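Local coordinates for salmonella typhimurium DB7155 bacteriophage DET7 tailspike (Bacteriophage, PDB 2V5I), which binds and hydrolyses the O-antigen polysaccharide of its Salmonella host, serving as the receptor-binding tailspike of the phage, at the interface of chains A and B. Numbering follows the deposited sequence. Chains: chain A/B, Salmonella typhimurium DB7155 bacteriophage DET7 tailspike.

Contact 1: the interface of chains A and B. Residues chain A 472, 487, 489, 502, 504; chain B 470, 489-491.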
loop_
_atom_site.group_PDB
_atom_site.type_symbol
_atom_site.label_atom_id
_atom_site.label_comp_id
_atom_site.label_asym_id
_atom_site.label_seq_id
_atom_site.Cartn_x
_atom_site.Cartn_y
_atom_site.Cartn_z
ATOM N N LEU A 472 30.098 -2.416 19.896
ATOM C CA LEU A 472 31.124 -2.804 18.945
ATOM C C LEU A 472 31.283 -1.571 18.052
ATOM O O LEU A 472 30.306 -1.125 17.458
ATOM C CB LEU A 472 30.610 -3.973 18.109
ATOM C CG LEU A 472 31.397 -4.303 16.851
ATOM C CD1 LEU A 472 32.710 -4.830 17.254
ATOM C CD2 LEU A 472 30.597 -5.326 15.943
ATOM N N THR A 487 39.124 -1.360 15.913
ATOM C CA THR A 487 37.833 -1.933 16.376
ATOM C C THR A 487 37.908 -2.034 17.906
ATOM O O THR A 487 38.924 -2.433 18.472
ATOM C CB THR A 487 37.633 -3.297 15.767
ATOM O OG1 THR A 487 37.602 -3.161 14.314
ATOM C CG2 THR A 487 36.299 -3.902 16.150
ATOM N N LEU A 489 35.548 -3.260 21.576
ATOM C CA LEU A 489 34.441 -3.863 22.279
ATOM C C LEU A 489 34.432 -3.153 23.636
ATOM O O LEU A 489 35.441 -3.160 24.342
ATOM C CB LEU A 489 34.768 -5.354 22.504
ATOM C CG LEU A 489 33.707 -6.326 22.827
ATOM C CD1 LEU A 489 32.793 -6.395 21.613
ATOM C CD2 LEU A 489 34.456 -7.663 23.094
ATOM N N LEU A 502 38.246 -2.804 25.128
ATOM C CA LEU A 502 39.261 -3.643 24.468
ATOM C C LEU A 502 39.398 -3.208 23.004
ATOM O O LEU A 502 38.391 -3.016 22.328
ATOM C CB LEU A 502 38.813 -5.085 24.528
ATOM C CG LEU A 502 39.891 -6.009 23.973
ATOM C CD1 LEU A 502 39.949 -7.258 24.717
ATOM C CD2 LEU A 502 39.667 -6.219 22.502
ATOM N N VAL A 504 41.548 -3.133 19.156
ATOM C CA VAL A 504 42.374 -3.831 18.184
ATOM C C VAL A 504 42.783 -2.829 17.066
ATOM O O VAL A 504 41.942 -2.245 16.399
ATOM C CB VAL A 504 41.580 -5.016 17.561
ATOM C CG1 VAL A 504 42.383 -5.698 16.480
ATOM C CG2 VAL A 504 41.172 -6.052 18.646
ATOM N N GLY B 470 36.159 -2.900 9.563
ATOM C CA GLY B 470 36.334 -3.965 10.528
ATOM C C GLY B 470 35.093 -4.844 10.491
ATOM O O GLY B 470 34.193 -4.639 9.703
ATOM N N LEU B 489 37.091 -10.589 15.873
ATOM C CA LEU B 489 36.925 -9.156 15.817
ATOM C C LEU B 489 38.129 -8.675 15.003
ATOM O O LEU B 489 39.272 -8.958 15.365
ATOM C CB LEU B 489 37.045 -8.601 17.252
ATOM C CG LEU B 489 36.537 -7.259 17.594
ATOM C CD1 LEU B 489 35.029 -7.301 17.410
ATOM C CD2 LEU B 489 36.957 -7.038 19.075
ATOM N N THR B 490 37.847 -8.025 13.872
ATOM C CA THR B 490 38.896 -7.598 12.922
ATOM C C THR B 490 38.909 -6.105 12.662
ATOM O O THR B 490 37.941 -5.380 12.916
ATOM C CB THR B 490 38.742 -8.302 11.538
ATOM O OG1 THR B 490 37.695 -7.689 10.788
ATOM C CG2 THR B 490 38.466 -9.797 11.661
ATOM N N ALA B 491 40.051 -5.668 12.109
ATOM C CA ALA B 491 40.270 -4.251 11.770
ATOM C C ALA B 491 41.070 -4.192 10.454
ATOM O O ALA B 491 42.022 -4.966 10.231
ATOM C CB ALA B 491 41.066 -3.519 12.866
#
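B:Leu489 packs its isobutyl group against A:Leu472, A:Thr487, A:Leu489, A:Leu502 and A:Val504, burying 70 Å² of its surface. A chi1 of -162° carries the branch away from its own backbone N and extends it towards chain A. B:Leu489 CD1 goes to A:Leu472, whose side chain runs past it in the opposite direction; the methyls, A:Leu472 CD1 and B:Leu489 CD1, are 3.4 Å apart, tighter than usual packing. B:Leu489 CD2 faces A:Leu489, A:Leu502 and A:Val504 more loosely, 4.4 Å from A:Leu489 CB. Leucine suits this place because a branched end can meet several neighbours at once.

Further out, A:Thr487 takes part in both the apolar and the polar contact, since threonine carries a methyl and a hydroxyl on one CB. A:Thr487 CG2 lies 3.7 Å from B:Leu489 CG, the side chains crossing obliquely. The hydroxyl A:Thr487 OG1 donates a 2.6 Å hydrogen bond to the backbone carbonyl B:Thr490 O, approaching at 135° to the C=O bond and tilted 35° from the carbonyl plane. The small B:Ala491 CB fits beside this bond, 3.9 Å from A:Val504 O.

The site packs strand 485-493 of chain B on strands 470-476, 485-493 and 501-504 of chain A, and probably helps to hold the intertwined C-terminal region of the trimer together.

Contact 2: the interface of chains A and B. Residues chain A 20, 22, 25; chain B 14-15, 17, 19.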
loop_
_atom_site.group_PDB
_atom_site.type_symbol
_atom_site.label_atom_id
_atom_site.label_comp_id
_atom_site.label_asym_id
_atom_site.label_seq_id
_atom_site.Cartn_x
_atom_site.Cartn_y
_atom_site.Cartn_z
ATOM N N SER A 20 -41.345 9.172 -17.550
ATOM C CA SER A 20 -40.819 9.941 -16.444
ATOM C C SER A 20 -41.813 11.036 -16.125
ATOM O O SER A 20 -42.444 11.561 -17.011
ATOM C CB SER A 20 -39.528 10.598 -16.866
ATOM O OG SER A 20 -38.991 11.402 -15.805
ATOM N N LYS A 22 -42.244 14.750 -13.760
ATOM C CA LYS A 22 -41.406 15.811 -13.220
ATOM C C LYS A 22 -42.128 16.595 -12.124
ATOM O O LYS A 22 -43.318 16.865 -12.215
ATOM C CB LYS A 22 -40.902 16.721 -14.361
ATOM C CG LYS A 22 -41.959 17.580 -14.995
ATOM C CD LYS A 22 -41.483 18.287 -16.262
ATOM C CE LYS A 22 -41.682 17.469 -17.500
ATOM N NZ LYS A 22 -43.140 17.016 -17.737
ATOM N N ASP A 25 -44.794 19.555 -12.410
ATOM C CA ASP A 25 -46.165 19.299 -12.851
ATOM C C ASP A 25 -47.104 18.949 -11.711
ATOM O O ASP A 25 -48.289 18.713 -11.957
ATOM C CB ASP A 25 -46.216 18.163 -13.867
ATOM C CG ASP A 25 -45.680 18.547 -15.232
ATOM O OD1 ASP A 25 -45.711 19.747 -15.588
ATOM O OD2 ASP A 25 -45.252 17.634 -15.974
ATOM N N ASN B 14 -47.169 14.973 -22.302
ATOM C CA ASN B 14 -46.198 15.915 -21.771
ATOM C C ASN B 14 -45.881 15.679 -20.299
ATOM O O ASN B 14 -44.781 15.981 -19.847
ATOM C CB ASN B 14 -46.684 17.367 -21.927
ATOM C CG ASN B 14 -46.635 17.861 -23.359
ATOM O OD1 ASN B 14 -46.052 17.236 -24.235
ATOM N ND2 ASN B 14 -47.282 19.001 -23.608
ATOM N N LYS B 15 -46.848 15.133 -19.558
ATOM C CA LYS B 15 -46.716 14.860 -18.148
ATOM C C LYS B 15 -46.050 13.492 -17.876
ATOM O O LYS B 15 -45.570 13.307 -16.780
ATOM C CB LYS B 15 -48.099 14.867 -17.495
ATOM C CG LYS B 15 -48.148 15.006 -16.068
ATOM C CD LYS B 15 -49.627 15.322 -15.631
ATOM C CE LYS B 15 -49.697 15.920 -14.238
ATOM N NZ LYS B 15 -51.112 15.914 -13.734
ATOM N N PHE B 17 -43.878 11.427 -20.165
ATOM C CA PHE B 17 -42.708 10.953 -20.892
ATOM C C PHE B 17 -41.467 11.805 -20.612
ATOM O O PHE B 17 -41.530 13.013 -20.431
ATOM C CB PHE B 17 -42.954 10.908 -22.412
ATOM C CG PHE B 17 -44.054 10.007 -22.851
ATOM C CD1 PHE B 17 -44.095 8.665 -22.467
ATOM C CD2 PHE B 17 -45.029 10.467 -23.748
ATOM C CE1 PHE B 17 -45.121 7.826 -22.909
ATOM C CE2 PHE B 17 -46.074 9.630 -24.172
ATOM C CZ PHE B 17 -46.093 8.295 -23.769
ATOM N N TYR B 19 -38.150 13.860 -21.361
ATOM C CA TYR B 19 -37.780 14.760 -22.445
ATOM C C TYR B 19 -36.345 14.523 -22.920
ATOM O O TYR B 19 -35.421 14.495 -22.125
ATOM C CB TYR B 19 -37.961 16.218 -22.018
ATOM C CG TYR B 19 -39.404 16.709 -21.983
ATOM C CD1 TYR B 19 -40.343 16.172 -21.107
ATOM C CD2 TYR B 19 -39.817 17.707 -22.841
ATOM C CE1 TYR B 19 -41.682 16.645 -21.090
ATOM C CE2 TYR B 19 -41.134 18.168 -22.835
ATOM C CZ TYR B 19 -42.053 17.649 -21.952
ATOM O OH TYR B 19 -43.359 18.176 -22.001
HETATM O O HOH W 1 -42.293 14.194 -18.036
HETATM O O HOH W 2 -44.734 15.205 -15.119
HETATM O O HOH W 3 -43.497 19.111 -19.521
#
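A:Lys22 reaches chain B with its ammonium group, which donates a 2.9 Å hydrogen bond from A:Lys22 NZ to the backbone carbonyl B:Asn14 O. NZ comes in not far from the line of the C=O bond, at 151°, and slightly tilted from the carbonyl plane. Such a carbonyl, near the C-terminal end of helix 8-16, would probably suit a cationic donor. The lysine starts with CG between the backbone N and the carbonyl carbon (chi1 70°) and bends again at chi3 and chi4, which curls NZ back towards its own subunit. There it forms a salt bridge, A:Lys22 NZ lying 2.8 Å from A:Asp25 OD2, on the syn side but tilted out of the carboxylate plane. A long, flexible lysine can thus serve both chains.

Waters extend the polar network. Water 2 links A:Lys22 N and A:Asp25 OD2 to B:Lys15 O. Water 1 joins A:Ser20 O and A:Lys22 NZ to B:Phe17 O, and water 3 connects A:Lys22 NZ to B:Tyr19 OH.

Apolar contact comes from the methylenes: A:Lys22 CE packs 3.7 Å from B:Tyr19 CE1, the side chains crossing at about a right angle. Tyrosine suits because its ring meets the methylene while its phenol bonds water 3. B:Lys15, extended, runs past A:Asp25 in the opposite direction, its stem touching with CG near OD2. B:Lys15 NZ is 6.5 Å from A:Asp25 OD2, too far for a salt bridge, though the opposite charges may attract weakly.

The site lies near the N-terminal end of the fragment, where strand 20-22 and the short helical turn 23-25 of chain A meet the end of helix 8-16 and the following loop of chain B.

Contact 3: the interface of chains A and B. Residues chain A 504-505, 510; chain B 491, 500, 502, 515.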
loop_
_atom_site.group_PDB
_atom_site.type_symbol
_atom_site.label_atom_id
_atom_site.label_comp_id
_atom_site.label_asym_id
_atom_site.label_seq_id
_atom_site.Cartn_x
_atom_site.Cartn_y
_atom_site.Cartn_z
ATOM N N VAL A 504 41.548 -3.133 19.156
ATOM C CA VAL A 504 42.374 -3.831 18.184
ATOM C C VAL A 504 42.783 -2.829 17.066
ATOM O O VAL A 504 41.942 -2.245 16.399
ATOM C CB VAL A 504 41.580 -5.016 17.561
ATOM C CG1 VAL A 504 42.383 -5.698 16.480
ATOM C CG2 VAL A 504 41.172 -6.052 18.646
ATOM N N ASN A 505 44.107 -2.683 16.895
ATOM C CA ASN A 505 44.769 -1.895 15.834
ATOM C C ASN A 505 44.697 -0.356 16.024
ATOM O O ASN A 505 44.874 0.379 15.073
ATOM C CB ASN A 505 44.290 -2.258 14.428
ATOM C CG ASN A 505 45.283 -1.822 13.371
ATOM O OD1 ASN A 505 46.504 -2.009 13.574
ATOM N ND2 ASN A 505 44.790 -1.297 12.228
ATOM N N LYS A 510 48.797 -2.596 15.204
ATOM C CA LYS A 510 48.514 -4.028 15.010
ATOM C C LYS A 510 48.558 -4.853 16.290
ATOM O O LYS A 510 48.853 -6.048 16.300
ATOM C CB LYS A 510 49.379 -4.642 13.904
ATOM C CG LYS A 510 49.255 -3.901 12.558
ATOM C CD LYS A 510 50.511 -3.856 11.805
ATOM C CE LYS A 510 50.424 -2.867 10.630
ATOM N NZ LYS A 510 51.086 -1.529 10.927
ATOM N N ALA B 491 40.051 -5.668 12.109
ATOM C CA ALA B 491 40.270 -4.251 11.770
ATOM C C ALA B 491 41.070 -4.192 10.454
ATOM O O ALA B 491 42.022 -4.966 10.231
ATOM C CB ALA B 491 41.066 -3.519 12.866
ATOM N N VAL B 500 43.956 -7.349 10.776
ATOM C CA VAL B 500 44.377 -7.524 12.172
ATOM C C VAL B 500 43.173 -8.158 12.859
ATOM O O VAL B 500 42.074 -7.602 12.769
ATOM C CB VAL B 500 44.727 -6.195 12.856
ATOM C CG1 VAL B 500 45.223 -6.443 14.291
ATOM C CG2 VAL B 500 45.783 -5.449 12.056
ATOM N N LEU B 502 41.563 -10.591 16.198
ATOM C CA LEU B 502 41.471 -11.307 17.483
ATOM C C LEU B 502 40.444 -12.438 17.356
ATOM O O LEU B 502 39.358 -12.220 16.827
ATOM C CB LEU B 502 41.025 -10.335 18.550
ATOM C CG LEU B 502 41.040 -10.996 19.924
ATOM C CD1 LEU B 502 41.464 -10.060 20.954
ATOM C CD2 LEU B 502 39.694 -11.601 20.207
ATOM N N PRO B 515 46.357 -10.375 18.670
ATOM C CA PRO B 515 47.375 -9.630 17.931
ATOM C C PRO B 515 48.329 -8.929 18.873
ATOM O O PRO B 515 47.894 -8.325 19.863
ATOM C CB PRO B 515 46.534 -8.616 17.112
ATOM C CG PRO B 515 45.151 -9.195 17.055
ATOM C CD PRO B 515 44.992 -9.918 18.371
#
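B:Val500 projects between A:Val504, A:Asn505 and A:Lys510, and 46 Å² of its surface is hidden by chain A. From CB its two methyls diverge. B:Val500 CG1, anti to the backbone N (chi1 -177°), lies 3.7 Å from A:Val504 CG1, the two valines sliding past each other in opposite directions. B:Val500 CG1 also comes within 4.1 Å of A:Lys510 CA. CG2 turns to the other side, towards A:Asn505 and A:Lys510. B:Val500 CG2 packs 3.8 Å from A:Lys510 CG, where the lysine serves by its methylene stem. The same methyl, B:Val500 CG2, is 3.9 Å from the amide carbon A:Asn505 CG and also touches OD1 of that amide. Both side chains cross the valine at about a right angle. A beta-branched residue suits the place because its methyls start at CB and can part at once towards different neighbours.

The same amide also braces its own chain. A:Asn505 OD1 accepts a bent 2.9 Å hydrogen bond from the backbone nitrogen A:Lys510 N, which lies in the carbonyl plane, and this helps to position both residues against the valine. A:Asn505 CB meets B:Ala491 CB at 3.8 Å, an ordinary van der Waals contact, with the short alanine letting the strand backbone come near.

At the margin, the rigid ring of B:Pro515 approaches the backbone of A:Lys510, with B:Pro515 CB 3.6 Å from A:Lys510 O.

In the fold, strand 501-504 of chain A and the turn that follows, to A:Lys510, meet strands 485-493, 501-504 and 512-515 and residue 500 of chain B, in the C-terminal part of the spike.

Contacts 1 and 3 are neighbours, with the centres of their C-alpha atoms about 7 Å apart, and they share A:Val504 and B:Ala491. They are best read as adjoining parts of one packed surface in the C-terminal region, where strands 485-493 and 501-504 recur. Contact 2 lies about 90 Å from contact 1 and about 96 Å from contact 3, near the N-terminal end of the fragment. The subunits therefore meet towards both ends of the long spike, largely through apolar packing at one and a watered, charged network at the other. Repeated in each copy, such contacts probably help to keep the trimer aligned.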